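Local coordinates for protein possible prolidase (Bifidobacterium longum NCC2705, PDB 2P9B) that is probably a hydrolase of the amidohydrolase family that acts on carbon-nitrogen bonds, although its natural substrate remains unsettled, at residues L16-I21 against Y59-G64; G66-P71 against L404-N409. One frame throughout, in Å; residues are numbered along the deposited sequence.

From the N terminus, strand 14-17 turns a corner at His-18 and continues as strand 19-22. The chain then runs through strands 30-32, 34-38 and 44-49 before strand 60-63 returns beside 14-17; interaction 1 closes this loop, whose 37 intervening residues include no helix. Interaction 2 opens just afterwards, and 332 residues, rich in helix, separate its segments 66-71 and 404-409. The two loops therefore follow in series, neither enclosing nor crossing the other. Their centres lie about 11 Å apart, and Thr-20 joins them through probable backbone hydrogen bonds to Lys-67 and Val-69. Interaction 1 completes one edge of a four-stranded sheet, interaction 2 adds a late strand to a second sheet, and the corner at His-18 links the two.

Interaction 1. Residues L16-I21 against Y59-G64; sequences LAHATI and YHYLDG
Leu-16 pairs with Leu-62 and Ala-17 with Asp-63 in parallel register, at the edge of the small mixed sheet 44-49, 34-38, 14-17, 60-63, consistent with the small beta domain that accompanies the barrel in many amidohydrolases. Tyr-61 enters through its side chain: CG stands anti to the backbone N (chi1 -178°), and the far end of the ring reaches the first strand. Its CE1 lies 3.6 Å from Ala-17 CB, and its OH comes within 3.1 Å of His-18 CD2, near the plane of the imidazole at its edge. The two aromatic side chains cross at about a right angle, while His-18 ND1 is hydrogen-bonded to Asn-33 OD1. Leu-62 supplies the acceptor of one of the two backbone bonds. Its O receives Ala-17 N at 2.9 Å, almost in line with the carbonyl bond (C=O...N 179°), and also a CA-H contact from Leu-16; on the face shared by the two leucines, Leu-62 CB packs 3.6 Å from Leu-16 CD1. Next, Asp-63 OD1 approaches His-18 CD2 at 3.7 Å with carboxylate and ring planes nearly perpendicular (88°), its hydrogen bond going to Thr-65. Gly-64 then gives its N to Ala-17 O at 2.7 Å, a short but bent bond. Beyond it His-18, at positive phi, and Ala-19 form a G1 beta bulge facing Met-34, and the acceptors His-18 O and Gly-64 O stand 3.3 Å apart.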
loop_
_atom_site.group_PDB
_atom_site.type_symbol
_atom_site.label_atom_id
_atom_site.label_comp_id
_atom_site.label_asym_id
_atom_site.label_seq_id
_atom_site.Cartn_x
_atom_site.Cartn_y
_atom_site.Cartn_z
ATOM N N LEU A 16 15.903 -7.741 -19.863
ATOM C CA LEU A 16 15.271 -8.978 -19.416
ATOM C C LEU A 16 14.500 -9.480 -20.625
ATOM O O LEU A 16 13.526 -8.853 -21.035
ATOM C CB LEU A 16 14.304 -8.698 -18.264
ATOM C CG LEU A 16 13.446 -9.879 -17.792
ATOM C CD1 LEU A 16 14.328 -10.965 -17.201
ATOM C CD2 LEU A 16 12.438 -9.381 -16.756
ATOM N N ALA A 17 14.927 -10.606 -21.191
ATOM C CA ALA A 17 14.279 -11.128 -22.390
ATOM C C ALA A 17 13.484 -12.420 -22.250
ATOM O O ALA A 17 13.625 -13.162 -21.275
ATOM C CB ALA A 17 15.325 -11.295 -23.493
ATOM N N HIS A 18 12.640 -12.665 -23.252
ATOM C CA HIS A 18 11.810 -13.865 -23.336
ATOM C C HIS A 18 10.807 -14.047 -22.205
ATOM O O HIS A 18 10.404 -15.166 -21.892
ATOM C CB HIS A 18 12.711 -15.097 -23.428
ATOM C CG HIS A 18 13.737 -15.004 -24.511
ATOM N ND1 HIS A 18 13.405 -14.808 -25.834
ATOM C CD2 HIS A 18 15.089 -15.054 -24.466
ATOM C CE1 HIS A 18 14.509 -14.740 -26.557
ATOM N NE2 HIS A 18 15.545 -14.885 -25.751
ATOM N N ALA A 19 10.380 -12.946 -21.606
ATOM C CA ALA A 19 9.436 -13.033 -20.513
ATOM C C ALA A 19 8.005 -12.788 -20.963
ATOM O O ALA A 19 7.757 -12.172 -21.998
ATOM C CB ALA A 19 9.806 -12.034 -19.427
ATOM N N THR A 20 7.068 -13.307 -20.177
ATOM C CA THR A 20 5.655 -13.100 -20.432
ATOM C C THR A 20 5.298 -11.939 -19.516
ATOM O O THR A 20 5.451 -12.038 -18.298
ATOM C CB THR A 20 4.803 -14.316 -20.028
ATOM O OG1 THR A 20 5.136 -15.432 -20.861
ATOM C CG2 THR A 20 3.324 -13.993 -20.178
ATOM N N ILE A 21 4.843 -10.839 -20.098
ATOM C CA ILE A 21 4.486 -9.673 -19.307
ATOM C C ILE A 21 3.024 -9.642 -18.892
ATOM O O ILE A 21 2.128 -9.751 -19.728
ATOM C CB ILE A 21 4.767 -8.354 -20.068
ATOM C CG1 ILE A 21 6.262 -8.224 -20.368
ATOM C CG2 ILE A 21 4.273 -7.163 -19.240
ATOM C CD1 ILE A 21 6.646 -6.907 -21.027
ATOM N N TYR A 59 25.227 -3.882 -22.143
ATOM C CA TYR A 59 24.054 -4.169 -21.319
ATOM C C TYR A 59 24.058 -5.604 -20.812
ATOM O O TYR A 59 24.343 -6.535 -21.562
ATOM C CB TYR A 59 22.773 -3.929 -22.118
ATOM C CG TYR A 59 22.305 -2.493 -22.153
ATOM C CD1 TYR A 59 23.182 -1.453 -22.460
ATOM C CD2 TYR A 59 20.967 -2.176 -21.920
ATOM C CE1 TYR A 59 22.734 -0.134 -22.538
ATOM C CE2 TYR A 59 20.509 -0.866 -21.996
ATOM C CZ TYR A 59 21.398 0.150 -22.308
ATOM O OH TYR A 59 20.947 1.443 -22.403
ATOM N N HIS A 60 23.743 -5.784 -19.533
ATOM C CA HIS A 60 23.700 -7.121 -18.957
ATOM C C HIS A 60 22.469 -7.839 -19.496
ATOM O O HIS A 60 21.493 -7.204 -19.898
ATOM C CB HIS A 60 23.656 -7.035 -17.430
ATOM C CG HIS A 60 24.901 -6.462 -16.828
ATOM N ND1 HIS A 60 24.967 -6.027 -15.522
ATOM C CD2 HIS A 60 26.134 -6.262 -17.353
ATOM C CE1 HIS A 60 26.185 -5.583 -15.268
ATOM N NE2 HIS A 60 26.913 -5.715 -16.362
ATOM N N TYR A 61 22.519 -9.167 -19.503
ATOM C CA TYR A 61 21.420 -9.972 -20.021
ATOM C C TYR A 61 20.785 -10.882 -18.976
ATOM O O TYR A 61 21.468 -11.677 -18.327
ATOM C CB TYR A 61 21.919 -10.821 -21.195
ATOM C CG TYR A 61 20.858 -11.679 -21.849
ATOM C CD1 TYR A 61 19.884 -11.116 -22.671
ATOM C CD2 TYR A 61 20.832 -13.057 -21.648
ATOM C CE1 TYR A 61 18.906 -11.908 -23.281
ATOM C CE2 TYR A 61 19.861 -13.857 -22.250
ATOM C CZ TYR A 61 18.904 -13.277 -23.064
ATOM O OH TYR A 61 17.948 -14.070 -23.660
ATOM N N LEU A 62 19.472 -10.752 -18.817
ATOM C CA LEU A 62 18.716 -11.574 -17.885
ATOM C C LEU A 62 17.767 -12.425 -18.722
ATOM O O LEU A 62 16.936 -11.900 -19.462
ATOM C CB LEU A 62 17.920 -10.704 -16.907
ATOM C CG LEU A 62 18.690 -9.953 -15.815
ATOM C CD1 LEU A 62 17.719 -9.128 -14.982
ATOM C CD2 LEU A 62 19.427 -10.942 -14.924
ATOM N N ASP A 63 17.902 -13.740 -18.616
ATOM C CA ASP A 63 17.061 -14.647 -19.382
ATOM C C ASP A 63 15.762 -14.947 -18.643
ATOM O O ASP A 63 15.751 -15.690 -17.664
ATOM C CB ASP A 63 17.836 -15.935 -19.671
ATOM C CG ASP A 63 17.030 -16.933 -20.465
ATOM O OD1 ASP A 63 16.081 -16.518 -21.163
ATOM O OD2 ASP A 63 17.358 -18.135 -20.400
ATOM N N GLY A 64 14.668 -14.360 -19.125
ATOM C CA GLY A 64 13.374 -14.551 -18.494
ATOM C C GLY A 64 12.514 -15.669 -19.055
ATOM O O GLY A 64 11.317 -15.731 -18.781
#

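Interaction 2. Residues G66-P71 against L404-N409; sequences GKIVMP and LVLNAN
Ile-68 O is gripped twice: Leu-406 N donates to it at 2.6 Å, nearly straight at 174°, and Val-405 CA adds a CA-H...O contact at 3.3 Å. Ile-68 N returns a bond to Leu-406 O, and two residues on comes a second reciprocal pair of backbone bonds, Met-70 N to Leu-404 O and Leu-404 N to Met-70 O, each 2.9 Å. Between them Val-69 faces Val-405 in a non-hydrogen-bonded pair. This alternation defines an antiparallel strand pair, the short strand axes running at 151°, in which strand 403-406, from late in the chain, joins the sheet containing 68-78 and 19-22. On the face shared by Ile-68, Met-70, Leu-404 and Leu-406, selenomethionine Met-70 lies side by side with Leu-404, pointing the same way. Its SE meets Leu-406 CD1 at 3.8 Å; Leu-375 and Thr-379 of helix 371-385 also touch this side chain. Past the strand end, Ile-68 CD1 lies 3.7 Å from Ala-408 C. At the outer end, Lys-67 runs alongside Asn-407, its CE 3.2 Å from Asn-407 ND2, and one water donates to both Gly-66 O and Asn-407 O, bridging the segments where direct pairing has stopped.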
loop_
_atom_site.group_PDB
_atom_site.type_symbol
_atom_site.label_atom_id
_atom_site.label_comp_id
_atom_site.label_asym_id
_atom_site.label_seq_id
_atom_site.Cartn_x
_atom_site.Cartn_y
_atom_site.Cartn_z
ATOM N N GLY A 66 10.330 -18.649 -19.551
ATOM C CA GLY A 66 9.509 -19.364 -18.590
ATOM C C GLY A 66 9.080 -18.542 -17.383
ATOM O O GLY A 66 8.403 -19.042 -16.484
ATOM N N LYS A 67 9.463 -17.272 -17.367
ATOM C CA LYS A 67 9.125 -16.389 -16.254
ATOM C C LYS A 67 8.048 -15.376 -16.628
ATOM O O LYS A 67 7.799 -15.121 -17.807
ATOM C CB LYS A 67 10.375 -15.626 -15.799
ATOM C CG LYS A 67 11.569 -16.492 -15.407
ATOM C CD LYS A 67 11.327 -17.238 -14.103
ATOM C CE LYS A 67 12.582 -17.973 -13.640
ATOM N NZ LYS A 67 13.045 -18.967 -14.641
ATOM N N ILE A 68 7.409 -14.810 -15.609
ATOM C CA ILE A 68 6.396 -13.778 -15.801
ATOM C C ILE A 68 6.978 -12.515 -15.179
ATOM O O ILE A 68 7.615 -12.585 -14.128
ATOM C CB ILE A 68 5.068 -14.117 -15.063
ATOM C CG1 ILE A 68 4.194 -15.027 -15.933
ATOM C CG2 ILE A 68 4.303 -12.837 -14.722
ATOM C CD1 ILE A 68 4.764 -16.395 -16.160
ATOM N N VAL A 69 6.801 -11.372 -15.832
ATOM C CA VAL A 69 7.285 -10.122 -15.259
ATOM C C VAL A 69 6.104 -9.169 -15.235
ATOM O O VAL A 69 5.327 -9.105 -16.186
ATOM C CB VAL A 69 8.435 -9.493 -16.071
ATOM C CG1 VAL A 69 7.973 -9.175 -17.476
ATOM C CG2 VAL A 69 8.928 -8.226 -15.366
HETATM N N MSE A 70 5.968 -8.447 -14.130
HETATM C CA MSE A 70 4.874 -7.510 -13.954
HETATM C C MSE A 70 5.397 -6.302 -13.196
HETATM O O MSE A 70 6.546 -6.296 -12.753
HETATM C CB MSE A 70 3.721 -8.179 -13.169
HETATM C CG MSE A 70 4.040 -8.570 -11.705
HETATM SE SE MSE A 70 2.564 -9.205 -10.654
HETATM C CE MSE A 70 1.714 -7.528 -10.351
ATOM N N PRO A 71 4.573 -5.248 -13.068
ATOM C CA PRO A 71 5.049 -4.076 -12.332
ATOM C C PRO A 71 5.241 -4.493 -10.876
ATOM O O PRO A 71 4.576 -5.417 -10.405
ATOM C CB PRO A 71 3.899 -3.079 -12.467
ATOM C CG PRO A 71 3.240 -3.473 -13.777
ATOM C CD PRO A 71 3.261 -4.985 -13.688
ATOM N N LEU A 404 8.788 -7.004 -11.092
ATOM C CA LEU A 404 8.609 -8.155 -10.228
ATOM C C LEU A 404 8.570 -9.371 -11.146
ATOM O O LEU A 404 7.665 -9.512 -11.976
ATOM C CB LEU A 404 7.310 -8.037 -9.430
ATOM C CG LEU A 404 6.876 -9.284 -8.651
ATOM C CD1 LEU A 404 7.994 -9.751 -7.726
ATOM C CD2 LEU A 404 5.609 -8.957 -7.860
ATOM N N VAL A 405 9.576 -10.226 -11.014
ATOM C CA VAL A 405 9.673 -11.428 -11.839
ATOM C C VAL A 405 9.141 -12.623 -11.057
ATOM O O VAL A 405 9.580 -12.889 -9.936
ATOM C CB VAL A 405 11.133 -11.677 -12.262
ATOM C CG1 VAL A 405 11.200 -12.829 -13.253
ATOM C CG2 VAL A 405 11.711 -10.402 -12.883
ATOM N N LEU A 406 8.197 -13.332 -11.665
ATOM C CA LEU A 406 7.546 -14.484 -11.046
ATOM C C LEU A 406 7.799 -15.795 -11.788
ATOM O O LEU A 406 8.132 -15.797 -12.968
ATOM C CB LEU A 406 6.040 -14.229 -10.972
ATOM C CG LEU A 406 5.651 -12.886 -10.344
ATOM C CD1 LEU A 406 4.138 -12.665 -10.449
ATOM C CD2 LEU A 406 6.099 -12.856 -8.895
ATOM N N ASN A 407 7.609 -16.907 -11.086
ATOM C CA ASN A 407 7.820 -18.227 -11.671
ATOM C C ASN A 407 6.553 -18.792 -12.306
ATOM O O ASN A 407 6.596 -19.813 -12.996
ATOM C CB ASN A 407 8.349 -19.185 -10.600
ATOM C CG ASN A 407 9.788 -18.893 -10.219
ATOM O OD1 ASN A 407 10.154 -18.936 -9.046
ATOM N ND2 ASN A 407 10.616 -18.606 -11.213
ATOM N N ALA A 408 5.425 -18.127 -12.080
ATOM C CA ALA A 408 4.157 -18.572 -12.646
ATOM C C ALA A 408 3.258 -17.363 -12.886
ATOM O O ALA A 408 3.554 -16.263 -12.419
ATOM C CB ALA A 408 3.475 -19.566 -11.704
ATOM N N ASN A 409 2.162 -17.573 -13.608
ATOM C CA ASN A 409 1.235 -16.490 -13.924
ATOM C C ASN A 409 0.242 -16.236 -12.793
ATOM O O ASN A 409 -0.596 -17.084 -12.489
ATOM C CB ASN A 409 0.466 -16.820 -15.205
ATOM C CG ASN A 409 -0.315 -15.639 -15.734
ATOM O OD1 ASN A 409 -0.643 -14.716 -14.993
ATOM N ND2 ASN A 409 -0.626 -15.668 -17.024
HETATM O O HOH W 1 9.066 -20.500 -14.160
#